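Local coordinates for phosphoacetylglucosamine mutase (Aspergillus lentulus, PDB 5O9X), which interconverts N-acetylglucosamine 6-phosphate and N-acetylglucosamine 1-phosphate, as a phosphomutase of the alpha-D-phosphohexomutase family, at residues A[302-312]-A[444-455]; A[389-398]-A[411-419]. The protein carries 1 engineered substitution. All coordinates share one frame; numbering follows the deposited sequence.

Interaction 1. Residues A[302-312]-A[444-455]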
loop_
_atom_site.group_PDB
_atom_site.type_symbol
_atom_site.label_atom_id
_atom_site.label_comp_id
_atom_site.label_asym_id
_atom_site.label_seq_id
_atom_site.Cartn_x
_atom_site.Cartn_y
_atom_site.Cartn_z
ATOM N N ARG A 302 14.355 8.268 -16.018
ATOM C CA ARG A 302 13.343 7.299 -16.493
ATOM C C ARG A 302 12.717 6.629 -15.281
ATOM O O ARG A 302 13.408 6.172 -14.393
ATOM C CB ARG A 302 13.958 6.181 -17.356
ATOM C CG ARG A 302 14.830 6.726 -18.508
ATOM C CD ARG A 302 13.955 7.535 -19.504
ATOM N NE ARG A 302 14.747 7.988 -20.644
ATOM C CZ ARG A 302 14.237 8.642 -21.697
ATOM N NH1 ARG A 302 12.934 8.977 -21.741
ATOM N NH2 ARG A 302 15.069 8.999 -22.689
ATOM N N LEU A 303 11.417 6.561 -15.296
ATOM C CA LEU A 303 10.666 6.101 -14.142
ATOM C C LEU A 303 10.227 4.669 -14.357
ATOM O O LEU A 303 9.739 4.340 -15.431
ATOM C CB LEU A 303 9.388 6.990 -13.940
ATOM C CG LEU A 303 8.402 6.539 -12.830
ATOM C CD1 LEU A 303 9.069 6.548 -11.436
ATOM C CD2 LEU A 303 7.112 7.412 -12.970
ATOM N N LEU A 304 10.382 3.824 -13.317
ATOM C CA LEU A 304 9.904 2.454 -13.357
ATOM C C LEU A 304 8.932 2.288 -12.249
ATOM O O LEU A 304 9.331 1.860 -11.164
ATOM C CB LEU A 304 11.003 1.370 -13.296
ATOM C CG LEU A 304 12.023 1.469 -14.484
ATOM C CD1 LEU A 304 13.446 0.967 -14.065
ATOM C CD2 LEU A 304 11.489 0.706 -15.669
ATOM N N ASP A 305 7.651 2.520 -12.549
ATOM C CA ASP A 305 6.672 2.695 -11.433
ATOM C C ASP A 305 5.967 1.387 -11.043
ATOM O O ASP A 305 6.411 0.315 -11.465
ATOM C CB ASP A 305 5.644 3.802 -11.795
ATOM C CG ASP A 305 4.677 3.383 -12.972
ATOM O OD1 ASP A 305 4.617 2.195 -13.419
ATOM O OD2 ASP A 305 3.912 4.268 -13.434
ATOM N N GLY A 306 4.861 1.464 -10.269
ATOM C CA GLY A 306 4.182 0.209 -9.831
ATOM C C GLY A 306 3.776 -0.763 -10.914
ATOM O O GLY A 306 3.860 -2.006 -10.740
ATOM N N ASP A 307 3.295 -0.232 -12.046
ATOM C CA ASP A 307 2.924 -1.142 -13.148
ATOM C C ASP A 307 4.093 -1.783 -13.822
ATOM O O ASP A 307 3.986 -2.891 -14.356
ATOM C CB ASP A 307 2.074 -0.392 -14.140
ATOM C CG ASP A 307 0.775 0.015 -13.493
ATOM O OD1 ASP A 307 -0.057 -0.881 -13.167
ATOM O OD2 ASP A 307 0.597 1.227 -13.224
ATOM N N ARG A 308 5.235 -1.110 -13.807
ATOM C CA ARG A 308 6.485 -1.764 -14.250
ATOM C C ARG A 308 6.878 -2.920 -13.353
ATOM O O ARG A 308 7.378 -3.912 -13.879
ATOM C CB ARG A 308 7.730 -0.823 -14.259
ATOM C CG ARG A 308 7.544 0.255 -15.273
ATOM C CD ARG A 308 7.960 -0.345 -16.639
ATOM N NE ARG A 308 7.808 0.722 -17.592
ATOM C CZ ARG A 308 8.225 0.746 -18.843
ATOM N NH1 ARG A 308 8.775 -0.354 -19.390
ATOM N NH2 ARG A 308 8.026 1.862 -19.560
ATOM N N ILE A 309 6.673 -2.769 -12.045
ATOM C CA ILE A 309 6.929 -3.887 -11.105
ATOM C C ILE A 309 5.925 -5.023 -11.361
ATOM O O ILE A 309 6.316 -6.187 -11.436
ATOM C CB ILE A 309 6.895 -3.415 -9.597
ATOM C CG1 ILE A 309 7.973 -2.290 -9.418
ATOM C CG2 ILE A 309 7.231 -4.608 -8.672
ATOM C CD1 ILE A 309 7.959 -1.596 -8.056
ATOM N N ALA A 310 4.637 -4.683 -11.475
ATOM C CA ALA A 310 3.595 -5.710 -11.720
ATOM C C ALA A 310 3.984 -6.518 -12.991
ATOM O O ALA A 310 3.915 -7.773 -13.027
ATOM C CB ALA A 310 2.266 -5.013 -11.923
ATOM N N THR A 311 4.316 -5.801 -14.043
ATOM C CA THR A 311 4.584 -6.492 -15.331
ATOM C C THR A 311 5.901 -7.307 -15.298
ATOM O O THR A 311 5.988 -8.394 -15.896
ATOM C CB THR A 311 4.580 -5.516 -16.514
ATOM O OG1 THR A 311 5.473 -4.447 -16.290
ATOM C CG2 THR A 311 3.176 -4.963 -16.668
ATOM N N LEU A 312 6.889 -6.772 -14.603
ATOM C CA LEU A 312 8.139 -7.486 -14.334
ATOM C C LEU A 312 7.814 -8.826 -13.622
ATOM O O LEU A 312 8.266 -9.908 -14.033
ATOM C CB LEU A 312 9.118 -6.595 -13.498
ATOM C CG LEU A 312 10.482 -7.280 -13.204
ATOM C CD1 LEU A 312 11.312 -7.384 -14.498
ATOM C CD2 LEU A 312 11.277 -6.610 -12.126
ATOM N N TRP A 444 18.882 -8.823 -16.503
ATOM C CA TRP A 444 18.541 -7.490 -17.018
ATOM C C TRP A 444 19.111 -6.379 -16.177
ATOM O O TRP A 444 19.295 -6.556 -14.928
ATOM C CB TRP A 444 17.001 -7.320 -16.926
ATOM C CG TRP A 444 16.253 -7.825 -18.085
ATOM C CD1 TRP A 444 16.742 -8.575 -19.185
ATOM C CD2 TRP A 444 14.857 -7.732 -18.258
ATOM N NE1 TRP A 444 15.717 -8.832 -20.033
ATOM C CE2 TRP A 444 14.541 -8.381 -19.482
ATOM C CE3 TRP A 444 13.816 -7.110 -17.502
ATOM C CZ2 TRP A 444 13.236 -8.438 -19.992
ATOM C CZ3 TRP A 444 12.500 -7.189 -18.018
ATOM C CH2 TRP A 444 12.229 -7.828 -19.228
ATOM N N THR A 445 19.417 -5.265 -16.850
ATOM C CA THR A 445 19.665 -3.955 -16.169
ATOM C C THR A 445 18.408 -3.104 -16.269
ATOM O O THR A 445 17.484 -3.496 -16.981
ATOM C CB THR A 445 20.812 -3.135 -16.817
ATOM O OG1 THR A 445 20.398 -2.666 -18.115
ATOM C CG2 THR A 445 22.143 -3.990 -16.958
ATOM N N PRO A 446 18.377 -1.902 -15.620
ATOM C CA PRO A 446 17.141 -1.063 -15.815
ATOM C C PRO A 446 16.854 -0.701 -17.310
ATOM O O PRO A 446 15.700 -0.613 -17.728
ATOM C CB PRO A 446 17.448 0.230 -15.006
ATOM C CG PRO A 446 18.399 -0.248 -13.881
ATOM C CD PRO A 446 19.212 -1.407 -14.480
ATOM N N LYS A 447 17.897 -0.545 -18.087
ATOM C CA LYS A 447 17.727 -0.400 -19.562
ATOM C C LYS A 447 16.754 -1.452 -20.154
ATOM O O LYS A 447 15.825 -1.059 -20.897
ATOM C CB LYS A 447 19.105 -0.511 -20.297
ATOM C CG LYS A 447 18.941 -0.416 -21.834
ATOM C CD LYS A 447 20.283 -0.555 -22.570
ATOM C CE LYS A 447 20.062 -0.197 -24.050
ATOM N NZ LYS A 447 21.097 -0.810 -24.912
ATOM N N GLU A 448 17.013 -2.775 -19.951
ATOM C CA GLU A 448 16.114 -3.813 -20.511
ATOM C C GLU A 448 14.734 -3.822 -19.935
ATOM O O GLU A 448 13.710 -4.067 -20.618
ATOM C CB GLU A 448 16.723 -5.245 -20.362
ATOM C CG GLU A 448 17.908 -5.473 -21.310
ATOM C CD GLU A 448 19.202 -4.859 -20.827
ATOM O OE1 GLU A 448 19.402 -4.724 -19.604
ATOM O OE2 GLU A 448 20.043 -4.500 -21.648
ATOM N N TRP A 449 14.640 -3.521 -18.644
ATOM C CA TRP A 449 13.342 -3.449 -18.026
ATOM C C TRP A 449 12.539 -2.254 -18.619
ATOM O O TRP A 449 11.371 -2.412 -18.948
ATOM C CB TRP A 449 13.559 -3.255 -16.476
ATOM C CG TRP A 449 12.282 -3.266 -15.631
ATOM C CD1 TRP A 449 10.978 -3.578 -16.027
ATOM C CD2 TRP A 449 12.214 -2.933 -14.245
ATOM N NE1 TRP A 449 10.135 -3.485 -14.929
ATOM C CE2 TRP A 449 10.862 -3.077 -13.829
ATOM C CE3 TRP A 449 13.167 -2.498 -13.313
ATOM C CZ2 TRP A 449 10.440 -2.777 -12.513
ATOM C CZ3 TRP A 449 12.748 -2.253 -12.001
ATOM C CH2 TRP A 449 11.406 -2.386 -11.611
ATOM N N LEU A 450 13.166 -1.093 -18.748
ATOM C CA LEU A 450 12.504 0.053 -19.386
ATOM C C LEU A 450 12.048 -0.255 -20.836
ATOM O O LEU A 450 10.936 0.156 -21.237
ATOM C CB LEU A 450 13.374 1.337 -19.346
ATOM C CG LEU A 450 12.678 2.665 -19.802
ATOM C CD1 LEU A 450 11.742 3.142 -18.692
ATOM C CD2 LEU A 450 13.771 3.662 -20.074
ATOM N N ALA A 451 12.831 -1.090 -21.546
ATOM C CA ALA A 451 12.545 -1.366 -22.940
ATOM C C ALA A 451 11.369 -2.317 -23.156
ATOM O O ALA A 451 10.825 -2.373 -24.278
ATOM C CB ALA A 451 13.861 -1.855 -23.661
ATOM N N THR A 452 10.862 -2.975 -22.104
ATOM C CA THR A 452 9.679 -3.820 -22.228
ATOM C C THR A 452 8.503 -3.141 -22.956
ATOM O O THR A 452 7.832 -3.764 -23.780
ATOM C CB THR A 452 9.181 -4.383 -20.877
ATOM O OG1 THR A 452 8.969 -3.313 -19.909
ATOM C CG2 THR A 452 10.240 -5.358 -20.240
ATOM N N TYR A 453 8.203 -1.888 -22.590
ATOM C CA TYR A 453 7.168 -1.100 -23.259
ATOM C C TYR A 453 7.506 0.378 -22.988
ATOM O O TYR A 453 8.307 0.690 -22.107
ATOM C CB TYR A 453 5.759 -1.498 -22.806
ATOM C CG TYR A 453 5.478 -1.236 -21.300
ATOM C CD1 TYR A 453 5.100 0.062 -20.831
ATOM C CD2 TYR A 453 5.595 -2.298 -20.354
ATOM C CE1 TYR A 453 4.832 0.296 -19.441
ATOM C CE2 TYR A 453 5.331 -2.086 -18.987
ATOM C CZ TYR A 453 4.928 -0.821 -18.553
ATOM O OH TYR A 453 4.680 -0.713 -17.238
ATOM N N THR A 454 6.951 1.291 -23.774
ATOM C CA THR A 454 7.187 2.718 -23.537
ATOM C C THR A 454 5.933 3.359 -22.976
ATOM O O THR A 454 4.862 3.300 -23.615
ATOM C CB THR A 454 7.663 3.409 -24.824
ATOM O OG1 THR A 454 8.886 2.776 -25.279
ATOM C CG2 THR A 454 7.990 4.915 -24.584
ATOM N N ASP A 455 6.064 3.970 -21.793
ATOM C CA ASP A 455 4.920 4.661 -21.181
ATOM C C ASP A 455 4.423 5.794 -22.085
ATOM O O ASP A 455 5.203 6.512 -22.672
ATOM C CB ASP A 455 5.388 5.290 -19.822
ATOM C CG ASP A 455 5.446 4.250 -18.687
ATOM O OD1 ASP A 455 4.463 3.510 -18.534
ATOM O OD2 ASP A 455 6.454 4.175 -17.927
HETATM O O HOH W 1 8.702 5.143 -17.879
HETATM O O HOH W 2 6.939 3.597 -15.322
HETATM O O HOH W 3 4.206 1.697 -16.404
HETATM O O HOH W 4 8.012 -4.738 -17.338
#
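The guanidinium of Arg308 lies flat on the ring of Tyr453: the planes differ by only 10°, and CZ of Arg308 sits 3.6 Å from the ring centroid, over the face, a cation-pi stack. Leu450 CD1 lies over the opposite face, offset toward the rim. Both end nitrogens converge on one acceptor, with Arg308 NH2 2.8 Å and Arg308 NH1 2.9 Å from Tyr453 O, both approaching from the same face of that carbonyl. Arg308 NH1 also donates to Leu450 O. A long, weak but straight bond of 3.2 Å joins Arg308 NH2 to Asp455 OD2 in a salt bridge, the carboxylate plane almost perpendicular to the guanidinium. A bend at chi2 (-83°) turns the arginine chain along the Tyr453 ring.

These contacts join helix 446-451 and residues 452-455 to the start of helix 306-324, whose N-cap, Asp305, accepts weakly from the Asp307 and Arg308 backbone N atoms. Leu304, on the edge strand 301-304 of a mixed five-stranded sheet, adds an apolar side. Trp449 is wedged between two leucines: Leu304 CD2 lies 4.0 Å from the centroid of its five-membered ring, and Leu312 CD2 covers the six-membered ring from the other face. In the indole plane, Trp449 NE1 donates to Arg308 O at 3.0 Å; this oxygen also takes the helical bond from Leu312 N, from the opposite carbonyl face.

Interaction 2. Residues A[389-398]-A[411-419]; sequences FSENALKTIK and LECLQALTD
Thr418 sets its methyl squarely over the ring of Phe389: CG2 of Thr418 is 3.6 Å from the Phe389 centroid and only 2° off the ring normal, a CH-pi contact. Leu417 instead reaches the ring's edge, where its CD2 is 3.2 Å from Phe389 CZ, a close approach for two carbons. The Thr418 methyl also touches Leu394 CD2 and meets Ile397 CD1 tip to tip at 3.9 Å. Further along, Ile397 CG2 packs against Gln415 CG at 3.5 Å as the two side chains run past each other in opposite directions. Beyond CG the extended glutamine chain carries its amide to the Ile397 backbone, where Gln415 NE2 donates to Ile397 O at 3.1 Å. That bond is nearly straight (166°), and its acceptor lies in the amide plane. Leu411 CD1 packs against the same carbonyl oxygen.

Helices 391-399 and 405-420 thus form a helical hairpin that begins at the edge strand 385-389 of a four-stranded mixed sheet in domain III; the short segments 391-398 and 411-419 run at 137° to each other, their axes 9.7 Å apart.

Around this first shell, the threonine is oriented by a bond to its own helix: Thr418 OG1 donates to Gln415 O, 2.6 Å away, which leaves CG2 anti to the carbonyl carbon and directed at Phe389. Ser390 caps the first helix, its OG accepting from Ala393 N. Leu414 and Leu417 also touch Leu320 and Ile317 of helix 306-324, and Asp419 forms a salt bridge with Arg201 of helix 188-202.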
loop_
_atom_site.group_PDB
_atom_site.type_symbol
_atom_site.label_atom_id
_atom_site.label_comp_id
_atom_site.label_asym_id
_atom_site.label_seq_id
_atom_site.Cartn_x
_atom_site.Cartn_y
_atom_site.Cartn_z
ATOM N N PHE A 389 -1.182 -15.633 -4.047
ATOM C CA PHE A 389 -1.240 -17.016 -4.595
ATOM C C PHE A 389 -2.410 -17.686 -3.919
ATOM O O PHE A 389 -2.485 -17.691 -2.691
ATOM C CB PHE A 389 0.038 -17.761 -4.256
ATOM C CG PHE A 389 1.249 -17.204 -4.953
ATOM C CD1 PHE A 389 1.629 -17.699 -6.220
ATOM C CD2 PHE A 389 1.985 -16.169 -4.358
ATOM C CE1 PHE A 389 2.750 -17.190 -6.876
ATOM C CE2 PHE A 389 3.090 -15.620 -5.021
ATOM C CZ PHE A 389 3.473 -16.151 -6.267
ATOM N N SER A 390 -3.325 -18.169 -4.718
ATOM C CA SER A 390 -4.512 -18.904 -4.174
ATOM C C SER A 390 -4.142 -20.203 -3.438
ATOM O O SER A 390 -3.012 -20.724 -3.583
ATOM C CB SER A 390 -5.465 -19.280 -5.279
ATOM O OG SER A 390 -4.976 -20.355 -6.103
ATOM N N GLU A 391 -5.084 -20.734 -2.651
ATOM C CA GLU A 391 -4.873 -22.054 -2.045
ATOM C C GLU A 391 -4.419 -23.184 -3.036
ATOM O O GLU A 391 -3.404 -23.856 -2.795
ATOM C CB GLU A 391 -6.070 -22.434 -1.167
ATOM C CG GLU A 391 -6.131 -21.678 0.163
ATOM C CD GLU A 391 -4.764 -21.517 0.868
ATOM O OE1 GLU A 391 -4.122 -22.546 1.188
ATOM O OE2 GLU A 391 -4.313 -20.358 1.097
ATOM N N ASN A 392 -5.129 -23.305 -4.148
ATOM C CA ASN A 392 -4.828 -24.239 -5.199
ATOM C C ASN A 392 -3.474 -23.992 -5.834
ATOM O O ASN A 392 -2.766 -24.937 -6.162
ATOM C CB ASN A 392 -5.948 -24.247 -6.227
ATOM C CG ASN A 392 -7.197 -24.986 -5.704
ATOM O OD1 ASN A 392 -7.157 -25.659 -4.654
ATOM N ND2 ASN A 392 -8.302 -24.868 -6.428
ATOM N N ALA A 393 -3.093 -22.722 -5.993
ATOM C CA ALA A 393 -1.780 -22.398 -6.592
ATOM C C ALA A 393 -0.665 -22.829 -5.648
ATOM O O ALA A 393 0.394 -23.456 -6.072
ATOM C CB ALA A 393 -1.724 -20.874 -6.943
ATOM N N LEU A 394 -0.867 -22.561 -4.363
ATOM C CA LEU A 394 0.187 -22.893 -3.399
ATOM C C LEU A 394 0.398 -24.397 -3.315
ATOM O O LEU A 394 1.547 -24.850 -3.162
ATOM C CB LEU A 394 -0.087 -22.326 -2.021
ATOM C CG LEU A 394 -0.001 -20.815 -1.892
ATOM C CD1 LEU A 394 -0.512 -20.386 -0.502
ATOM C CD2 LEU A 394 1.456 -20.346 -2.137
ATOM N N LYS A 395 -0.719 -25.137 -3.395
ATOM C CA LYS A 395 -0.709 -26.618 -3.355
ATOM C C LYS A 395 0.036 -27.155 -4.584
ATOM O O LYS A 395 0.926 -27.944 -4.418
ATOM C CB LYS A 395 -2.144 -27.214 -3.249
ATOM C CG LYS A 395 -2.567 -27.617 -1.838
ATOM C CD LYS A 395 -3.892 -28.428 -1.794
ATOM C CE LYS A 395 -3.871 -29.717 -2.644
ATOM N NZ LYS A 395 -4.999 -30.678 -2.413
ATOM N N THR A 396 -0.296 -26.665 -5.783
ATOM C CA THR A 396 0.444 -26.948 -7.008
ATOM C C THR A 396 1.931 -26.632 -6.874
ATOM O O THR A 396 2.749 -27.473 -7.231
ATOM C CB THR A 396 -0.124 -26.177 -8.191
ATOM O OG1 THR A 396 -1.521 -26.437 -8.293
ATOM C CG2 THR A 396 0.577 -26.595 -9.513
ATOM N N ILE A 397 2.284 -25.434 -6.367
ATOM C CA ILE A 397 3.697 -25.024 -6.218
ATOM C C ILE A 397 4.438 -25.930 -5.220
ATOM O O ILE A 397 5.604 -26.255 -5.423
ATOM C CB ILE A 397 3.785 -23.524 -5.829
ATOM C CG1 ILE A 397 3.269 -22.690 -7.035
ATOM C CG2 ILE A 397 5.212 -23.122 -5.466
ATOM C CD1 ILE A 397 3.002 -21.231 -6.712
ATOM N N LYS A 398 3.746 -26.322 -4.152
ATOM C CA LYS A 398 4.345 -27.130 -3.099
ATOM C C LYS A 398 4.510 -28.611 -3.528
ATOM O O LYS A 398 5.552 -29.200 -3.241
ATOM C CB LYS A 398 3.504 -27.069 -1.793
ATOM C CG LYS A 398 4.177 -27.716 -0.567
ATOM C CD LYS A 398 3.190 -27.985 0.563
ATOM C CE LYS A 398 3.954 -28.391 1.814
ATOM N NZ LYS A 398 3.098 -28.318 3.035
ATOM N N LEU A 411 10.716 -24.716 -10.159
ATOM C CA LEU A 411 9.719 -24.939 -9.132
ATOM C C LEU A 411 10.194 -24.413 -7.769
ATOM O O LEU A 411 9.435 -23.697 -7.029
ATOM C CB LEU A 411 9.273 -26.428 -9.059
ATOM C CG LEU A 411 8.073 -26.671 -8.106
ATOM C CD1 LEU A 411 6.773 -26.213 -8.787
ATOM C CD2 LEU A 411 7.944 -28.162 -7.836
ATOM N N GLU A 412 11.447 -24.700 -7.421
ATOM C CA GLU A 412 11.999 -24.243 -6.157
ATOM C C GLU A 412 12.076 -22.707 -6.104
ATOM O O GLU A 412 11.885 -22.140 -5.055
ATOM C CB GLU A 412 13.416 -24.831 -5.902
ATOM C CG GLU A 412 13.315 -26.210 -5.188
ATOM C CD GLU A 412 14.616 -27.040 -5.196
ATOM O OE1 GLU A 412 15.677 -26.516 -4.763
ATOM O OE2 GLU A 412 14.579 -28.226 -5.637
ATOM N N CYS A 413 12.398 -22.071 -7.237
ATOM C CA CYS A 413 12.411 -20.596 -7.274
ATOM C C CYS A 413 10.986 -20.103 -6.996
ATOM O O CYS A 413 10.782 -19.232 -6.168
ATOM C CB CYS A 413 12.959 -20.130 -8.640
ATOM S SG CYS A 413 13.252 -18.349 -8.598
ATOM N N LEU A 414 9.969 -20.697 -7.612
ATOM C CA LEU A 414 8.594 -20.261 -7.328
ATOM C C LEU A 414 8.212 -20.417 -5.889
ATOM O O LEU A 414 7.554 -19.545 -5.304
ATOM C CB LEU A 414 7.557 -21.023 -8.178
ATOM C CG LEU A 414 7.278 -20.533 -9.564
ATOM C CD1 LEU A 414 6.492 -21.622 -10.274
ATOM C CD2 LEU A 414 6.490 -19.200 -9.505
ATOM N N GLN A 415 8.617 -21.533 -5.273
ATOM C CA GLN A 415 8.271 -21.784 -3.864
ATOM C C GLN A 415 8.889 -20.720 -2.983
ATOM O O GLN A 415 8.220 -20.174 -2.093
ATOM C CB GLN A 415 8.803 -23.189 -3.397
ATOM C CG GLN A 415 8.216 -24.388 -4.157
ATOM C CD GLN A 415 8.999 -25.715 -3.909
ATOM O OE1 GLN A 415 10.124 -25.702 -3.369
ATOM N NE2 GLN A 415 8.377 -26.856 -4.272
ATOM N N ALA A 416 10.160 -20.388 -3.252
ATOM C CA ALA A 416 10.829 -19.363 -2.475
ATOM C C ALA A 416 10.082 -17.957 -2.628
ATOM O O ALA A 416 9.933 -17.182 -1.649
ATOM C CB ALA A 416 12.293 -19.254 -2.915
ATOM N N LEU A 417 9.659 -17.664 -3.856
ATOM C CA LEU A 417 8.953 -16.409 -4.169
ATOM C C LEU A 417 7.670 -16.304 -3.311
ATOM O O LEU A 417 7.337 -15.244 -2.796
ATOM C CB LEU A 417 8.708 -16.415 -5.694
ATOM C CG LEU A 417 8.108 -15.246 -6.449
ATOM C CD1 LEU A 417 8.797 -15.144 -7.819
ATOM C CD2 LEU A 417 6.662 -15.672 -6.613
ATOM N N THR A 418 6.962 -17.416 -3.113
ATOM C CA THR A 418 5.769 -17.387 -2.337
ATOM C C THR A 418 6.119 -17.132 -0.874
ATOM O O THR A 418 5.273 -16.632 -0.146
ATOM C CB THR A 418 4.901 -18.704 -2.414
ATOM O OG1 THR A 418 5.627 -19.803 -1.841
ATOM C CG2 THR A 418 4.451 -19.061 -3.876
ATOM N N ASP A 419 7.329 -17.477 -0.415
ATOM C CA ASP A 419 7.678 -17.064 0.980
ATOM C C ASP A 419 8.250 -15.654 1.093
ATOM O O ASP A 419 8.280 -15.052 2.178
ATOM C CB ASP A 419 8.693 -18.025 1.603
ATOM C CG ASP A 419 8.063 -19.339 1.940
ATOM O OD1 ASP A 419 6.901 -19.368 2.440
ATOM O OD2 ASP A 419 8.707 -20.323 1.616
#

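In the fold
Both interactions are partly buried and well away from the chain's centre; their own centres are about 25 Å apart and their nearest atoms about 8 Å, without touching. Helix 306-324 relates them: its first turns belong to interaction 1, while residues farther along it support the second helix of interaction 2. Helix 428-442 likewise packs against side chains of both. Interaction 1 closes a long excursion of 131 residues and buries 769 Å², combining charge and aromatic stacking around an arginine with waters that bridge neighbouring residues. Interaction 2 joins elements only 13 residues apart, buries 383 Å², and is mostly aliphatic and aromatic, with a single hydrogen bond crossing between its segments.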